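Local coordinates for protein peptidoglycan glycosyltransferase (Eggerthella lenta, PDB 4MNR) that belongs to the penicillin-binding proteins and carries a transpeptidase-type domain of the beta-lactamase-like fold, together with a dimerisation-type domain, at residues L125-A131 with I429-E435; E203-S209 with Y228-A234. The contacts are given in a common frame with arbitrary orientation. Where two conformers were deposited one is given. Residues are numbered along the deposited sequence.

Interaction 1: residues L125-A131 with I429-E435; sequences LAGRKGA and IVIEDGE
Two antiparallel strand ends meet here. The 125-131 segment follows helix 115-125 with a type II turn from L125 to R128, closed by the hydrogen bond from R128 N to L125 O (2.9 Å) with G127 at positive phi, and is in strand by G130 and A131. Segment 429-435 runs the other way, extended through I431 before a second type II turn, I431 to G434, in which D433 takes positive phi. G130 faces I431 as a non-hydrogen-bonded pair (CA-CA 4.7 Å). A131 and V430 form the hydrogen-bonded pair, with A131 N to V430 O at 3.1 Å and V430 N to A131 O at 2.9 Å. On the K129 side of G130, E432 N donates a hydrogen bond to K129 O (2.7 Å). G130, at phi 158°, leaves room for V430 O, which its CA approaches to 3.3 Å; a CB there would clash with that oxygen. This pairing joins the N-terminal and C-terminal strands of the five-stranded antiparallel sheet central to the penicillin-binding transpeptidase fold, with helix 438-453 packed on the face holding I431. On that face L125 (m, t) brings CD2 to 3.6 Å from I431 CD1 (m, m). R128, chi1 m, lays CD 3.7 Å from I431 CG2 and ends in a salt bridge, NH1 to E435 OE1 at 2.8 Å. One water links K129 N (2.9 Å) to E432 O (2.6 Å). E432, chi1 m and chi2 t, holds OE2 3.6 Å from K129 CG, while that oxygen is bound by Y181 and R175.

Interaction 2: residues E203-S209 with Y228-A234; sequences EDTVFSS and YGSLTLA
S209, L233 and E203 lose the most surface in this contact. S209 lies at one end of a short antiparallel pairing; E203 and L233 lie at the other, where strand 231-232 gives way to a helix. The S209 backbone takes two bonds: S209 N to G229 O at 2.7 Å, and Y228 N to S209 O at 3.0 Å. Its side chain, chi1 t, sets OG 3.6 Å from L231 CD1 and 3.7 Å from Y228 CD2, at the edge of the tyrosine ring; OG itself is hydrogen-bonded to S241 and N222. F207 and L231 form a regular hydrogen-bonded pair (CA-CA 5.5 Å; F207 N to L231 O 2.8 Å, L231 N to F207 O 2.9 Å), flanked by the non-hydrogen-bonded pairs S208 with S230 (CA-CA 4.5 Å) and V206 with T232 (CA-CA 4.2 Å). In this small two-stranded sheet of the transpeptidase domain, strand 231-232 runs straight into helix 233-239, and T232 is the helix's N-cap. L233 (t, p) points its CA-CB bond toward the other segment, with CB 4.3 Å from F207 CE1, and its N makes a weak bond to T205 O at 2.8 Å. F207 also rests on helix 242-263. E203 receives A234 N on its carbonyl O at 3.0 Å, tying the first turn of the helix to segment 203-209; its CB lies 4.2 Å from A234 CB, while its carboxylate turns off to R373.

Overall arrangement
Interactions 1 and 2 sit in different parts of the same chain, their centres 31 Å apart and their nearest atoms about 15 Å apart, so they do not touch. Interaction 1 is the deeper, centred 13 Å from the middle of the chain, and joins segments separated by nearly 300 residues. Interaction 2, whose segments are separated by 18 residues, lies within that long intervening span at the periphery, 28 Å from the centre. One therefore brings distant parts of the chain together in the central sheet, whereas the other closes a local excursion containing strands 212-215 and 218-221. A magnesium ion lies about 4 Å from the T205 side chain of interaction 2.

Interaction 1: residues L125-A131 with I429-E435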
# COMPACT_ATOMS: atom_id res chain seq x y z
N LEU A 125 6.37 -12.19 2.17
CA LEU A 125 5.80 -12.52 0.87
C LEU A 125 6.39 -13.76 0.22
O LEU A 125 5.95 -14.16 -0.85
CB LEU A 125 6.03 -11.35 -0.10
CG LEU A 125 5.45 -10.00 0.31
CD1 LEU A 125 5.93 -8.92 -0.65
CD2 LEU A 125 3.95 -10.10 0.31
N ALA A 126 7.40 -14.36 0.85
CA ALA A 126 8.14 -15.45 0.20
C ALA A 126 7.23 -16.62 -0.19
O ALA A 126 6.50 -17.15 0.63
CB ALA A 126 9.28 -15.92 1.10
N GLY A 127 7.27 -17.00 -1.47
CA GLY A 127 6.46 -18.10 -1.95
C GLY A 127 5.03 -17.71 -2.27
O GLY A 127 4.21 -18.56 -2.64
N ARG A 128 4.74 -16.41 -2.16
CA ARG A 128 3.41 -15.90 -2.42
C ARG A 128 3.44 -14.91 -3.57
O ARG A 128 4.50 -14.56 -4.08
CB ARG A 128 2.89 -15.14 -1.20
CG ARG A 128 3.13 -15.84 0.13
CD ARG A 128 1.84 -16.44 0.60
NE ARG A 128 1.96 -17.12 1.89
CZ ARG A 128 0.94 -17.71 2.48
NH1 ARG A 128 -0.25 -17.68 1.90
NH2 ARG A 128 1.09 -18.33 3.65
N LYS A 129 2.25 -14.46 -3.96
CA LYS A 129 2.09 -13.35 -4.87
C LYS A 129 1.50 -12.19 -4.05
O LYS A 129 0.53 -12.37 -3.31
CB LYS A 129 1.11 -13.75 -5.96
CG LYS A 129 1.23 -12.97 -7.23
CD LYS A 129 0.85 -13.87 -8.40
CE LYS A 129 1.74 -15.09 -8.42
NZ LYS A 129 1.57 -15.91 -9.66
N GLY A 130 2.09 -11.01 -4.18
CA GLY A 130 1.55 -9.87 -3.45
C GLY A 130 2.57 -8.77 -3.26
O GLY A 130 3.56 -8.68 -4.00
N ALA A 131 2.35 -7.92 -2.26
CA ALA A 131 3.22 -6.78 -2.07
C ALA A 131 3.12 -6.24 -0.66
O ALA A 131 2.11 -6.45 0.02
CB ALA A 131 2.85 -5.67 -3.05
N ILE A 429 -0.02 -4.57 3.47
CA ILE A 429 0.40 -5.80 2.82
C ILE A 429 -0.80 -6.44 2.17
O ILE A 429 -1.91 -6.41 2.72
CB ILE A 429 1.08 -6.77 3.82
CG1 ILE A 429 1.55 -8.06 3.13
CG2 ILE A 429 0.15 -7.13 4.96
CD1 ILE A 429 2.53 -8.87 4.01
N VAL A 430 -0.61 -6.97 0.96
CA VAL A 430 -1.64 -7.79 0.33
C VAL A 430 -1.02 -9.12 -0.06
O VAL A 430 0.08 -9.18 -0.62
CB VAL A 430 -2.31 -7.12 -0.90
CG1 VAL A 430 -1.27 -6.79 -1.97
CG2 VAL A 430 -3.43 -8.04 -1.45
N ILE A 431 -1.70 -10.20 0.29
CA ILE A 431 -1.30 -11.54 -0.16
C ILE A 431 -2.38 -12.05 -1.11
O ILE A 431 -3.50 -12.33 -0.69
CB ILE A 431 -1.23 -12.52 1.03
CG1 ILE A 431 -0.28 -12.01 2.11
CG2 ILE A 431 -0.80 -13.91 0.53
CD1 ILE A 431 1.15 -11.93 1.68
N GLU A 432 -2.05 -12.19 -2.39
CA GLU A 432 -3.04 -12.66 -3.35
C GLU A 432 -3.44 -14.13 -3.11
O GLU A 432 -2.59 -14.98 -2.81
CB GLU A 432 -2.55 -12.50 -4.79
CG GLU A 432 -2.27 -11.05 -5.18
CD GLU A 432 -1.70 -10.92 -6.57
OE1 GLU A 432 -2.12 -11.68 -7.48
OE2 GLU A 432 -0.81 -10.07 -6.76
N ASP A 433 -4.74 -14.41 -3.23
CA ASP A 433 -5.24 -15.78 -3.07
C ASP A 433 -4.81 -16.38 -1.74
O ASP A 433 -4.40 -17.54 -1.69
CB ASP A 433 -4.77 -16.66 -4.22
CG ASP A 433 -5.03 -16.02 -5.57
OD1 ASP A 433 -6.19 -15.64 -5.82
OD2 ASP A 433 -4.07 -15.88 -6.36
N GLY A 434 -4.87 -15.58 -0.68
CA GLY A 434 -4.36 -16.00 0.61
C GLY A 434 -5.41 -16.64 1.49
O GLY A 434 -6.60 -16.40 1.33
N GLU A 435 -4.97 -17.49 2.42
CA GLU A 435 -5.85 -18.08 3.43
C GLU A 435 -6.44 -16.94 4.25
O GLU A 435 -5.84 -15.88 4.35
CB GLU A 435 -5.05 -19.01 4.34
CG GLU A 435 -4.31 -20.12 3.62
CD GLU A 435 -2.97 -19.69 3.02
OE1 GLU A 435 -2.60 -18.51 3.13
OE2 GLU A 435 -2.28 -20.56 2.44
O HOH W 1 -0.99 -17.12 -0.77
O HOH W 2 -0.16 -15.80 -3.00

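Interaction 2: residues E203-S209 with Y228-A234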
# COMPACT_ATOMS: atom_id res chain seq x y z
N GLU A 203 -19.22 6.40 16.47
CA GLU A 203 -18.72 5.07 16.82
C GLU A 203 -19.80 4.25 17.52
O GLU A 203 -19.81 3.03 17.43
CB GLU A 203 -17.51 5.17 17.75
CG GLU A 203 -16.31 5.92 17.18
CD GLU A 203 -16.32 7.40 17.54
OE1 GLU A 203 -17.41 8.01 17.52
OE2 GLU A 203 -15.24 7.95 17.86
N ASP A 204 -20.70 4.96 18.20
CA ASP A 204 -21.76 4.34 19.00
C ASP A 204 -23.08 4.14 18.25
O ASP A 204 -24.05 3.61 18.81
CB ASP A 204 -22.01 5.17 20.27
CG ASP A 204 -22.26 6.65 19.97
OD1 ASP A 204 -22.90 7.33 20.80
OD2 ASP A 204 -21.81 7.14 18.91
N THR A 205 -23.13 4.56 16.98
CA THR A 205 -24.36 4.44 16.20
C THR A 205 -24.64 2.97 15.90
O THR A 205 -23.75 2.26 15.49
CB THR A 205 -24.27 5.24 14.88
OG1 THR A 205 -24.09 6.63 15.20
CG2 THR A 205 -25.54 5.08 14.06
N VAL A 206 -25.89 2.54 16.12
CA VAL A 206 -26.22 1.12 15.97
C VAL A 206 -26.81 0.82 14.60
O VAL A 206 -27.69 1.53 14.12
CB VAL A 206 -27.20 0.65 17.08
CG1 VAL A 206 -27.70 -0.77 16.79
CG2 VAL A 206 -26.52 0.71 18.43
N PHE A 207 -26.31 -0.25 13.98
CA PHE A 207 -26.80 -0.70 12.67
C PHE A 207 -27.15 -2.18 12.72
O PHE A 207 -26.52 -2.95 13.44
CB PHE A 207 -25.70 -0.58 11.62
CG PHE A 207 -25.38 0.82 11.21
CD1 PHE A 207 -24.51 1.59 11.96
CD2 PHE A 207 -25.91 1.35 10.05
CE1 PHE A 207 -24.20 2.88 11.58
CE2 PHE A 207 -25.61 2.64 9.66
CZ PHE A 207 -24.74 3.40 10.42
N SER A 208 -28.14 -2.59 11.94
CA SER A 208 -28.42 -4.02 11.81
C SER A 208 -27.31 -4.67 10.97
O SER A 208 -26.87 -4.09 9.98
CB SER A 208 -29.78 -4.24 11.16
OG SER A 208 -30.13 -5.62 11.14
N SER A 209 -26.87 -5.86 11.37
CA SER A 209 -25.81 -6.56 10.65
C SER A 209 -26.22 -7.98 10.22
O SER A 209 -25.65 -8.97 10.68
CB SER A 209 -24.53 -6.58 11.50
OG SER A 209 -23.43 -7.16 10.80
N TYR A 228 -24.64 -11.00 12.57
CA TYR A 228 -24.10 -10.48 13.82
C TYR A 228 -25.13 -9.74 14.66
O TYR A 228 -24.80 -9.20 15.72
CB TYR A 228 -22.90 -9.56 13.57
CG TYR A 228 -21.69 -10.26 12.99
CD1 TYR A 228 -21.11 -11.34 13.66
CD2 TYR A 228 -21.13 -9.84 11.79
CE1 TYR A 228 -20.01 -11.99 13.13
CE2 TYR A 228 -20.03 -10.49 11.26
CZ TYR A 228 -19.47 -11.55 11.93
OH TYR A 228 -18.37 -12.19 11.40
N GLY A 229 -26.37 -9.69 14.20
CA GLY A 229 -27.38 -8.95 14.92
C GLY A 229 -27.08 -7.46 14.87
O GLY A 229 -26.58 -6.96 13.87
N SER A 230 -27.37 -6.75 15.95
CA SER A 230 -27.19 -5.31 15.92
C SER A 230 -25.80 -4.97 16.43
O SER A 230 -25.37 -5.47 17.48
CB SER A 230 -28.27 -4.61 16.76
OG SER A 230 -28.20 -5.03 18.11
N LEU A 231 -25.09 -4.13 15.69
CA LEU A 231 -23.73 -3.74 16.07
C LEU A 231 -23.58 -2.23 16.11
O LEU A 231 -24.17 -1.53 15.30
CB LEU A 231 -22.75 -4.27 15.03
CG LEU A 231 -22.65 -5.78 14.83
CD1 LEU A 231 -21.65 -6.06 13.72
CD2 LEU A 231 -22.22 -6.48 16.11
N THR A 232 -22.77 -1.72 17.04
CA THR A 232 -22.37 -0.32 16.93
C THR A 232 -21.42 -0.23 15.75
O THR A 232 -20.87 -1.25 15.30
CB THR A 232 -21.62 0.20 18.16
OG1 THR A 232 -20.38 -0.52 18.29
CG2 THR A 232 -22.46 0.05 19.43
N LEU A 233 -21.23 0.98 15.24
CA LEU A 233 -20.33 1.17 14.11
C LEU A 233 -18.90 0.73 14.46
O LEU A 233 -18.20 0.17 13.62
CB LEU A 233 -20.39 2.61 13.61
CG LEU A 233 -19.53 2.98 12.40
CD1 LEU A 233 -19.82 2.06 11.24
CD2 LEU A 233 -19.81 4.45 12.02
N ALA A 234 -18.48 0.97 15.71
CA ALA A 234 -17.17 0.48 16.16
C ALA A 234 -17.08 -1.04 16.12
O ALA A 234 -16.11 -1.61 15.62
CB ALA A 234 -16.83 1.01 17.56